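Local coordinates for protein cephalosporin acylase (Bacillus halodurans, PDB 2NLZ) that is of unproven function but probably hydrolyses or transfers acyl groups, as an N-terminal nucleophile hydrolase of the gamma-glutamyltranspeptidase family, at residues Tyr262-Ile267 against Gly434-Met439; Glu278-Val283 against Val451-Ile456; Asp292-Tyr297 against Ala490-Arg495; Glu302-Ala307 against Pro469-Thr474. The protein carries 1 engineered substitution. All blocks are in the same frame, centred on the assembly; numbering follows the deposited sequence.

Interaction 1: Tyr262-Ile267 against Gly434-Met439; sequences YRVWEI and GPFGVM
Val264 meets Phe436 through one methyl group: CG1 arrives at the edge of the phenyl ring, near its plane, and stops 4.2 Å from CZ. The two side chains cross at about a right angle, the valine touching the far end of the ring. The carboxylate of Glu266 approaches the same corner obliquely, OE2 lying 4.3 Å from Phe436 CZ. The valine methyl that does the touching stands anti to the backbone N (chi1 -173°), while its other branch, CG2, lies beside that nitrogen. A fold at chi2 (-78°) brings the Glu266 carboxylate closer to the ring than its CB direction would suggest. That end is fixed from elsewhere, because OE2 is hydrogen-bonded to His448 ND1; the same histidine sets its ring edge-to-face with Phe436, so one residue touches both and probably steadies the pair. The backbones stay well apart, the nearest CA atoms being those of Glu266 and Gly437 at 10.1 Å, since strand 424-428 runs between the two segments. Its backbone bonds to Arg263 and Trp265 on one hand and Gly434 on the other hold the three strands together, and helix 444-457 covers Phe436 with Val451 and Met452. A strand layer with a helix laid over its buried face is consistent with the alpha-beta-beta-alpha sandwich of N-terminal nucleophile hydrolases, the clan of this family.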
# COMPACT_ATOMS: atom_id res chain seq x y z
N TYR D 262 23.23 -14.71 -20.87
CA TYR D 262 23.86 -13.40 -20.80
C TYR D 262 25.26 -13.53 -20.20
O TYR D 262 25.58 -14.55 -19.58
CB TYR D 262 23.02 -12.45 -19.93
CG TYR D 262 21.67 -12.07 -20.50
CD1 TYR D 262 21.49 -10.85 -21.14
CD2 TYR D 262 20.57 -12.93 -20.40
CE1 TYR D 262 20.25 -10.49 -21.67
CE2 TYR D 262 19.33 -12.59 -20.92
CZ TYR D 262 19.18 -11.36 -21.55
OH TYR D 262 17.97 -10.99 -22.08
N ARG D 263 26.08 -12.51 -20.40
CA ARG D 263 27.35 -12.42 -19.68
C ARG D 263 27.41 -11.15 -18.84
O ARG D 263 27.20 -10.04 -19.34
CB ARG D 263 28.54 -12.52 -20.63
CG ARG D 263 28.66 -13.87 -21.33
CD ARG D 263 30.10 -14.18 -21.73
NE ARG D 263 30.91 -14.63 -20.61
CZ ARG D 263 31.07 -15.90 -20.25
NH1 ARG D 263 30.46 -16.86 -20.93
NH2 ARG D 263 31.84 -16.22 -19.22
N VAL D 264 27.68 -11.34 -17.55
CA VAL D 264 27.78 -10.24 -16.59
C VAL D 264 29.25 -9.85 -16.41
O VAL D 264 30.07 -10.66 -15.97
CB VAL D 264 27.17 -10.64 -15.23
CG1 VAL D 264 27.13 -9.46 -14.30
CG2 VAL D 264 25.79 -11.19 -15.42
N TRP D 265 29.57 -8.61 -16.75
CA TRP D 265 30.96 -8.15 -16.72
C TRP D 265 31.28 -7.26 -15.52
O TRP D 265 30.47 -6.41 -15.13
CB TRP D 265 31.30 -7.42 -18.01
CG TRP D 265 31.18 -8.27 -19.21
CD1 TRP D 265 30.07 -8.44 -19.97
CD2 TRP D 265 32.21 -9.07 -19.80
NE1 TRP D 265 30.34 -9.30 -21.01
CE2 TRP D 265 31.64 -9.70 -20.93
CE3 TRP D 265 33.55 -9.31 -19.49
CZ2 TRP D 265 32.38 -10.57 -21.76
CZ3 TRP D 265 34.28 -10.18 -20.31
CH2 TRP D 265 33.68 -10.80 -21.43
N GLU D 266 32.47 -7.46 -14.96
CA GLU D 266 33.00 -6.60 -13.93
C GLU D 266 34.48 -6.33 -14.23
O GLU D 266 35.12 -7.07 -14.98
CB GLU D 266 32.87 -7.27 -12.55
CG GLU D 266 31.46 -7.63 -12.10
CD GLU D 266 30.66 -6.44 -11.56
OE1 GLU D 266 31.26 -5.40 -11.22
OE2 GLU D 266 29.42 -6.58 -11.48
N ILE D 267 35.02 -5.26 -13.65
CA ILE D 267 36.46 -5.05 -13.57
C ILE D 267 37.05 -6.15 -12.69
O ILE D 267 36.48 -6.47 -11.64
CB ILE D 267 36.77 -3.67 -12.94
CG1 ILE D 267 36.25 -2.53 -13.83
CG2 ILE D 267 38.27 -3.52 -12.63
CD1 ILE D 267 36.75 -2.53 -15.28
N GLY D 434 24.34 -3.33 -22.29
CA GLY D 434 24.57 -2.04 -21.64
C GLY D 434 25.30 -1.91 -20.31
O GLY D 434 25.70 -2.90 -19.68
N PRO D 435 25.49 -0.65 -19.88
CA PRO D 435 26.11 -0.35 -18.60
C PRO D 435 25.10 -0.29 -17.46
O PRO D 435 23.95 0.13 -17.65
CB PRO D 435 26.74 1.02 -18.84
CG PRO D 435 25.83 1.67 -19.86
CD PRO D 435 25.15 0.57 -20.64
N PHE D 436 25.54 -0.74 -16.29
CA PHE D 436 24.73 -0.65 -15.08
C PHE D 436 25.67 -0.49 -13.89
O PHE D 436 26.86 -0.80 -13.99
CB PHE D 436 23.86 -1.90 -14.91
CG PHE D 436 24.63 -3.15 -14.57
CD1 PHE D 436 25.13 -3.95 -15.56
CD2 PHE D 436 24.85 -3.51 -13.24
CE1 PHE D 436 25.83 -5.09 -15.26
CE2 PHE D 436 25.56 -4.64 -12.93
CZ PHE D 436 26.04 -5.44 -13.94
N GLY D 437 25.14 0.01 -12.79
CA GLY D 437 25.88 0.08 -11.53
C GLY D 437 24.95 0.45 -10.41
O GLY D 437 23.96 1.16 -10.62
N VAL D 438 25.24 -0.06 -9.21
CA VAL D 438 24.56 0.42 -8.01
C VAL D 438 25.55 0.84 -6.93
O VAL D 438 26.01 0.02 -6.13
CB VAL D 438 23.55 -0.58 -7.44
CG1 VAL D 438 22.75 0.06 -6.30
CG2 VAL D 438 22.60 -1.05 -8.52
N MET D 439 25.89 2.13 -6.97
CA MET D 439 26.48 2.93 -5.89
C MET D 439 26.24 2.41 -4.46
O MET D 439 25.16 1.93 -4.15
CB MET D 439 25.84 4.33 -6.02
CG MET D 439 26.59 5.51 -5.48
SD MET D 439 26.45 5.74 -3.70
CE MET D 439 24.71 5.57 -3.38

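Interaction 2: Glu278-Val283 against Val451-Ile456; sequences EALNIV and VMMNTI
The torsions of Met453 carry its chain to both partners on the facing helix, Leu280 and Val283. Its CG stands anti to the carbonyl carbon (chi1 -70°), which sets the first part of the chain alongside Leu280, and a bend at chi3 (-117°) then turns the methyl toward Val283. Leu280 and Met453 slide past each other in opposite directions, with CD1 of the leucine 4.0 Å from CG of the methionine. Val283 and Met453 instead reach toward each other tip to tip: Val283 CG1 lies 3.9 Å from Met453 CE, with the sulfur almost as near. The other leucine branch adds a lighter touch, Leu280 CD2 lying 4.3 Å from Met452 CB, beyond which the Met452 chain leads away from this helix. The contact packs helix 274-283 against helix 444-457; the short segments cross at -47° with axes 11.9 Å apart, a spacing bridged by side chains and not by close backbones. Tyr259, from strand 250-259, touches Leu280, Val283 and Met453 alike and so adds to the cluster. Helix 451-456 includes a wider pi-type turn at 453-456. Just before it, Val451 O accepts from two groups of Thr455, the hydroxyl OG1, at 2.8 Å, and the backbone N, which reach it from opposite faces of its plane. The chemistry across the gap is wholly apolar: methyls, methylenes and a thioether cohere by dispersion and the exclusion of water, with little directional constraint.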
# COMPACT_ATOMS: atom_id res chain seq x y z
N GLU D 278 30.79 -14.20 -8.50
CA GLU D 278 30.78 -15.45 -7.74
C GLU D 278 29.38 -15.74 -7.16
O GLU D 278 28.88 -16.87 -7.26
CB GLU D 278 31.83 -15.41 -6.63
CG GLU D 278 31.94 -16.70 -5.84
CD GLU D 278 32.87 -16.59 -4.65
OE1 GLU D 278 33.77 -15.72 -4.66
OE2 GLU D 278 32.69 -17.36 -3.70
N ALA D 279 28.76 -14.72 -6.57
CA ALA D 279 27.40 -14.86 -6.06
C ALA D 279 26.45 -15.31 -7.16
O ALA D 279 25.74 -16.30 -6.99
CB ALA D 279 26.92 -13.56 -5.42
N LEU D 280 26.45 -14.62 -8.30
CA LEU D 280 25.62 -15.04 -9.43
C LEU D 280 25.90 -16.48 -9.83
O LEU D 280 24.98 -17.22 -10.21
CB LEU D 280 25.79 -14.13 -10.66
CG LEU D 280 24.80 -12.98 -10.92
CD1 LEU D 280 23.46 -13.22 -10.23
CD2 LEU D 280 25.38 -11.64 -10.50
N ASN D 281 27.17 -16.88 -9.71
CA ASN D 281 27.61 -18.22 -10.10
C ASN D 281 27.11 -19.30 -9.14
O ASN D 281 26.79 -20.42 -9.56
CB ASN D 281 29.13 -18.25 -10.20
CG ASN D 281 29.62 -19.05 -11.37
OD1 ASN D 281 28.95 -19.13 -12.42
ND2 ASN D 281 30.79 -19.66 -11.21
N ILE D 282 27.07 -18.97 -7.86
CA ILE D 282 26.45 -19.83 -6.85
C ILE D 282 24.94 -19.94 -7.11
O ILE D 282 24.39 -21.03 -7.17
CB ILE D 282 26.72 -19.30 -5.42
CG1 ILE D 282 28.21 -19.35 -5.09
CG2 ILE D 282 25.98 -20.12 -4.41
CD1 ILE D 282 28.63 -18.48 -3.92
N VAL D 283 24.29 -18.79 -7.29
CA VAL D 283 22.83 -18.75 -7.41
C VAL D 283 22.33 -19.35 -8.75
O VAL D 283 21.19 -19.79 -8.85
CB VAL D 283 22.29 -17.31 -7.14
CG1 VAL D 283 21.94 -16.57 -8.44
CG2 VAL D 283 21.10 -17.36 -6.23
N VAL D 451 20.01 -6.14 -9.45
CA VAL D 451 19.60 -5.64 -10.78
C VAL D 451 19.77 -6.71 -11.86
O VAL D 451 18.96 -6.78 -12.79
CB VAL D 451 20.26 -4.30 -11.24
CG1 VAL D 451 20.10 -3.21 -10.20
CG2 VAL D 451 21.72 -4.49 -11.59
N MET D 452 20.81 -7.55 -11.73
CA MET D 452 21.04 -8.61 -12.71
C MET D 452 19.93 -9.65 -12.69
O MET D 452 19.44 -10.08 -13.74
CB MET D 452 22.43 -9.25 -12.56
CG MET D 452 23.59 -8.45 -13.18
SD MET D 452 23.34 -8.01 -14.92
CE MET D 452 22.54 -6.40 -14.84
N MET D 453 19.52 -10.04 -11.49
CA MET D 453 18.42 -11.00 -11.37
C MET D 453 17.07 -10.37 -11.72
O MET D 453 16.23 -11.02 -12.33
CB MET D 453 18.41 -11.60 -9.98
CG MET D 453 19.57 -12.51 -9.75
SD MET D 453 19.15 -13.68 -8.48
CE MET D 453 20.37 -13.21 -7.29
N ASN D 454 16.89 -9.11 -11.35
CA ASN D 454 15.70 -8.35 -11.75
C ASN D 454 15.58 -8.25 -13.26
O ASN D 454 14.48 -8.25 -13.81
CB ASN D 454 15.71 -6.95 -11.13
CG ASN D 454 15.53 -6.97 -9.62
OD1 ASN D 454 15.22 -8.00 -9.02
ND2 ASN D 454 15.76 -5.82 -8.99
N THR D 455 16.72 -8.18 -13.94
CA THR D 455 16.73 -8.04 -15.39
C THR D 455 16.64 -9.37 -16.12
O THR D 455 15.73 -9.59 -16.93
CB THR D 455 17.95 -7.24 -15.85
OG1 THR D 455 17.92 -5.96 -15.21
CG2 THR D 455 17.91 -7.02 -17.34
N ILE D 456 17.56 -10.27 -15.80
CA ILE D 456 17.66 -11.55 -16.51
C ILE D 456 16.59 -12.54 -16.06
O ILE D 456 15.82 -13.07 -16.87
CB ILE D 456 19.09 -12.15 -16.40
CG1 ILE D 456 20.10 -11.26 -17.14
CG2 ILE D 456 19.12 -13.59 -16.89
CD1 ILE D 456 21.48 -11.22 -16.51

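Interaction 3: Asp292-Tyr297 against Ala490-Arg495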
# COMPACT_ATOMS: atom_id res chain seq x y z
N ASP D 292 9.28 -12.29 -6.23
CA ASP D 292 8.80 -12.01 -4.88
C ASP D 292 8.31 -13.25 -4.12
O ASP D 292 7.16 -13.32 -3.72
CB ASP D 292 7.72 -10.92 -4.91
CG ASP D 292 8.27 -9.55 -5.32
OD1 ASP D 292 9.02 -8.93 -4.51
OD2 ASP D 292 7.95 -9.09 -6.44
N THR D 293 9.21 -14.22 -3.95
CA THR D 293 8.99 -15.37 -3.06
C THR D 293 10.06 -15.37 -1.97
O THR D 293 11.16 -14.81 -2.15
CB THR D 293 9.02 -16.75 -3.80
OG1 THR D 293 10.37 -17.11 -4.14
CG2 THR D 293 8.17 -16.75 -5.05
N VAL D 294 9.75 -16.00 -0.84
CA VAL D 294 10.72 -16.14 0.24
C VAL D 294 11.91 -16.99 -0.23
O VAL D 294 13.05 -16.72 0.12
CB VAL D 294 10.05 -16.73 1.51
CG1 VAL D 294 9.26 -18.02 1.20
CG2 VAL D 294 11.08 -16.96 2.61
N ASP D 295 11.62 -17.99 -1.07
CA ASP D 295 12.62 -18.87 -1.63
C ASP D 295 13.70 -18.06 -2.36
O ASP D 295 14.90 -18.20 -2.07
CB ASP D 295 11.95 -19.86 -2.59
CG ASP D 295 12.94 -20.71 -3.35
OD1 ASP D 295 13.52 -21.64 -2.74
OD2 ASP D 295 13.14 -20.45 -4.55
N THR D 296 13.24 -17.21 -3.27
CA THR D 296 14.11 -16.40 -4.13
C THR D 296 15.02 -15.50 -3.32
O THR D 296 16.24 -15.56 -3.50
CB THR D 296 13.32 -15.55 -5.12
OG1 THR D 296 12.45 -16.40 -5.88
CG2 THR D 296 14.25 -14.85 -6.08
N TYR D 297 14.45 -14.69 -2.42
CA TYR D 297 15.26 -13.80 -1.58
C TYR D 297 16.25 -14.58 -0.73
O TYR D 297 17.39 -14.16 -0.58
CB TYR D 297 14.40 -12.88 -0.69
CG TYR D 297 13.70 -11.77 -1.44
CD1 TYR D 297 14.42 -10.64 -1.90
CD2 TYR D 297 12.33 -11.82 -1.70
CE1 TYR D 297 13.77 -9.61 -2.60
CE2 TYR D 297 11.68 -10.80 -2.40
CZ TYR D 297 12.40 -9.69 -2.85
OH TYR D 297 11.75 -8.68 -3.53
N ALA D 490 9.68 -10.74 4.51
CA ALA D 490 10.65 -10.37 5.53
C ALA D 490 10.52 -11.26 6.75
O ALA D 490 11.50 -11.85 7.20
CB ALA D 490 10.45 -8.93 5.93
N GLN D 491 9.30 -11.37 7.27
CA GLN D 491 9.06 -12.18 8.46
C GLN D 491 9.22 -13.69 8.24
O GLN D 491 9.57 -14.41 9.17
CB GLN D 491 7.72 -11.82 9.08
CG GLN D 491 7.80 -10.55 9.89
CD GLN D 491 6.43 -10.00 10.20
OE1 GLN D 491 5.43 -10.39 9.59
NE2 GLN D 491 6.37 -9.08 11.16
N ALA D 492 8.97 -14.15 7.02
CA ALA D 492 9.23 -15.53 6.67
C ALA D 492 10.75 -15.80 6.65
O ALA D 492 11.19 -16.90 6.99
CB ALA D 492 8.58 -15.88 5.34
N LEU D 493 11.52 -14.79 6.28
CA LEU D 493 12.99 -14.88 6.31
C LEU D 493 13.53 -14.95 7.73
O LEU D 493 14.55 -15.58 7.97
CB LEU D 493 13.62 -13.69 5.58
CG LEU D 493 13.49 -13.71 4.07
CD1 LEU D 493 13.94 -12.38 3.50
CD2 LEU D 493 14.29 -14.85 3.48
N VAL D 494 12.83 -14.30 8.66
CA VAL D 494 13.21 -14.31 10.07
C VAL D 494 13.01 -15.69 10.71
O VAL D 494 13.84 -16.15 11.51
CB VAL D 494 12.45 -13.23 10.89
CG1 VAL D 494 12.89 -13.22 12.34
CG2 VAL D 494 12.65 -11.87 10.28
N ARG D 495 11.91 -16.34 10.33
CA ARG D 495 11.62 -17.70 10.77
C ARG D 495 12.65 -18.67 10.22
O ARG D 495 12.90 -19.71 10.82
CB ARG D 495 10.21 -18.11 10.36
CG ARG D 495 9.12 -17.57 11.26
CD ARG D 495 7.75 -18.09 10.87
NE ARG D 495 6.97 -17.10 10.11
CZ ARG D 495 6.73 -17.18 8.80
NH1 ARG D 495 7.20 -18.18 8.08
NH2 ARG D 495 6.00 -16.22 8.23
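Tyr297 touches Leu493 with its CB, 4.2 Å from CD1, while its ring is engaged elsewhere. At the ring edge, in plane, its hydroxyl OH donates to Asp292 OD1 at 2.9 Å, meeting that oxygen from above the carboxylate plane, 35° out of it. Phe485 packs against the tyrosine edge-to-face. The other flat group, the guanidinium of Arg495, folds back over its own helix, with Gln491 O and Ala492 CA beneath one face and both offset toward the rim. Between these groups lies the main apolar touch. Val294 CG2, anti to the backbone N, fits against two residues at once: Ala492 CB at 3.9 Å and Leu493 CD2 at the same distance. Val294 and Leu493 run past each other in opposite directions, and the leucine's methyl end comes closer to the valine than its CB direction alone implies. Thr293, at the N-cap, precedes the first turn; its OG1 donates to Thr296 OG1 at 2.8 Å, and the latter hydroxyl is also bonded to His290 O. The contact joins the start of helix 294-314 to helix 487-495. Strand 499-502 packs on Leu493 through Ile500, and neighbouring subunits close in on the surroundings: Tyr12 of the second subunit is hydrogen-bonded to Asp292, and Leu504 of the third to Gln491, so that subunit contacts flank the helix pair.

Interaction 4: Glu302-Ala307 against Pro469-Thr474; sequences EAMKLA and PRWQWT
Trp473, Lys305 and Met304 bury the most surface here, and the first two do so as a pair. The lysine chain crosses the indole at about a right angle, with CG poised over one face of the five-membered ring, 3.5 Å from its centroid and 15° off the normal: a CH-pi contact. Its nearest ring atom is Trp473 CD1, 3.4 Å from Lys305 CG, and CD of the lysine also lies over that side. A bend at chi3 (74°) then turns the chain back along its own helix, where Glu302 OE1 takes NZ on its syn lone pair in a salt bridge (2.5 Å); NZ bonds to Leu346 O as well. Replacing the lysine by an alanine would remove the methylenes over Trp473, and is likely to leave that face less covered and the Glu302 carboxylate without its countercharge. Met304 plays a different part, for its chain meets Trp471 at an edge: CB lies 3.8 Å from CH2, and CG sits in the ring plane, 3.9 Å from the same atom. Both indole nitrogens are satisfied outside the two segments, Trp471 NE1 by Gln300 OE1 and Trp473 NE1 by Gly476 O, which would fix the tilt of each ring. Met449 of helix 444-457 touches both Met304 and Trp471. The contact thus joins helix 302-307 to strand 471-473 by two modes, an aliphatic chain over an aromatic face and methionine methylenes at an aromatic edge; in the first, the ammonium of Lys305 is paired with Glu302 and Leu346 O while the methylenes of the same chain lie on the indole.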
# COMPACT_ATOMS: atom_id res chain seq x y z
N GLU D 302 21.70 -15.79 0.68
CA GLU D 302 22.68 -16.80 1.05
C GLU D 302 23.89 -16.86 0.13
O GLU D 302 25.03 -16.89 0.61
CB GLU D 302 22.03 -18.17 1.18
CG GLU D 302 20.98 -18.26 2.28
CD GLU D 302 21.56 -18.18 3.68
OE1 GLU D 302 21.95 -17.07 4.13
OE2 GLU D 302 21.60 -19.23 4.35
N ALA D 303 23.64 -16.86 -1.18
CA ALA D 303 24.70 -16.87 -2.20
C ALA D 303 25.60 -15.65 -2.08
O ALA D 303 26.83 -15.75 -2.10
CB ALA D 303 24.09 -16.94 -3.61
N MET D 304 24.96 -14.49 -1.92
CA MET D 304 25.70 -13.25 -1.74
C MET D 304 26.62 -13.37 -0.55
O MET D 304 27.79 -13.02 -0.64
CB MET D 304 24.74 -12.06 -1.59
CG MET D 304 25.42 -10.70 -1.40
SD MET D 304 26.81 -10.41 -2.52
CE MET D 304 25.98 -10.33 -4.11
N LYS D 305 26.08 -13.87 0.56
CA LYS D 305 26.84 -14.01 1.79
C LYS D 305 28.12 -14.80 1.59
O LYS D 305 29.18 -14.33 1.96
CB LYS D 305 25.98 -14.62 2.90
CG LYS D 305 25.18 -13.59 3.67
CD LYS D 305 23.94 -14.19 4.30
CE LYS D 305 24.26 -15.05 5.51
NZ LYS D 305 23.05 -15.77 6.00
N LEU D 306 28.01 -15.97 0.97
CA LEU D 306 29.19 -16.83 0.78
C LEU D 306 30.26 -16.17 -0.08
O LEU D 306 31.44 -16.20 0.25
CB LEU D 306 28.78 -18.18 0.20
CG LEU D 306 27.79 -18.99 1.05
CD1 LEU D 306 26.98 -19.96 0.19
CD2 LEU D 306 28.51 -19.71 2.21
N ALA D 307 29.81 -15.56 -1.17
CA ALA D 307 30.68 -14.86 -2.10
C ALA D 307 31.38 -13.66 -1.47
O ALA D 307 32.54 -13.38 -1.78
CB ALA D 307 29.88 -14.43 -3.32
N PRO D 469 12.25 -2.95 -4.38
CA PRO D 469 12.75 -2.89 -3.00
C PRO D 469 14.02 -3.69 -2.84
O PRO D 469 14.21 -4.69 -3.53
CB PRO D 469 11.62 -3.53 -2.19
CG PRO D 469 10.82 -4.33 -3.19
CD PRO D 469 10.91 -3.55 -4.46
N ARG D 470 14.89 -3.24 -1.94
CA ARG D 470 16.23 -3.80 -1.85
C ARG D 470 16.57 -4.35 -0.49
O ARG D 470 16.11 -3.86 0.53
CB ARG D 470 17.28 -2.76 -2.26
CG ARG D 470 17.28 -2.44 -3.75
CD ARG D 470 18.14 -1.24 -4.06
NE ARG D 470 17.86 -0.68 -5.37
CZ ARG D 470 18.19 0.56 -5.74
NH1 ARG D 470 18.82 1.37 -4.89
NH2 ARG D 470 17.88 0.99 -6.97
N TRP D 471 17.38 -5.40 -0.50
CA TRP D 471 17.96 -5.93 0.72
C TRP D 471 19.46 -5.74 0.67
O TRP D 471 20.04 -5.58 -0.41
CB TRP D 471 17.63 -7.42 0.84
CG TRP D 471 18.05 -8.19 -0.36
CD1 TRP D 471 17.27 -8.52 -1.44
CD2 TRP D 471 19.35 -8.73 -0.63
NE1 TRP D 471 18.01 -9.22 -2.36
CE2 TRP D 471 19.29 -9.36 -1.89
CE3 TRP D 471 20.56 -8.73 0.07
CZ2 TRP D 471 20.39 -9.98 -2.46
CZ3 TRP D 471 21.66 -9.35 -0.51
CH2 TRP D 471 21.57 -9.96 -1.75
N GLN D 472 20.10 -5.74 1.85
CA GLN D 472 21.56 -5.83 1.92
C GLN D 472 22.07 -6.49 3.19
O GLN D 472 21.63 -6.17 4.29
CB GLN D 472 22.23 -4.47 1.70
CG GLN D 472 22.14 -3.47 2.82
CD GLN D 472 23.10 -2.33 2.60
OE1 GLN D 472 24.29 -2.54 2.32
NE2 GLN D 472 22.60 -1.10 2.72
N TRP D 473 22.99 -7.44 3.01
CA TRP D 473 23.64 -8.14 4.12
C TRP D 473 24.78 -7.30 4.71
O TRP D 473 25.54 -6.70 3.97
CB TRP D 473 24.17 -9.49 3.63
CG TRP D 473 25.16 -10.11 4.53
CD1 TRP D 473 24.91 -10.86 5.63
CD2 TRP D 473 26.58 -10.03 4.42
NE1 TRP D 473 26.08 -11.27 6.21
CE2 TRP D 473 27.12 -10.77 5.48
CE3 TRP D 473 27.44 -9.40 3.52
CZ2 TRP D 473 28.50 -10.90 5.68
CZ3 TRP D 473 28.81 -9.54 3.71
CH2 TRP D 473 29.32 -10.28 4.78
N THR D 474 24.89 -7.28 6.04
CA THR D 474 25.97 -6.56 6.71
C THR D 474 26.96 -7.45 7.49
O THR D 474 28.12 -7.56 7.10
CB THR D 474 25.45 -5.45 7.67
OG1 THR D 474 24.61 -6.04 8.68
CG2 THR D 474 24.68 -4.38 6.91

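How the interactions relate
The four contacts form a connected series through the layers of one chain. Interactions 1 and 2, with centres about 11 Å apart, meet where Phe436 CE1 lies 3.6 Å from Met452 CE, joining strand and helix. Interaction 2 touches interaction 4, again about 11 Å away between centres, with Ala279 CB 3.6 Å from Met304 CE; helices 274-283 and 294-314 follow each other in the chain. Interactions 3 and 4 share helix 294-314 and touch at Tyr297 CD1 and Trp471 CD1, 3.6 Å apart. Interactions 1 and 3, the ends of the series, have centres about 26 Å apart; the series passes from near the centre of the chain toward its periphery, where interaction 3 adjoins neighbouring subunits.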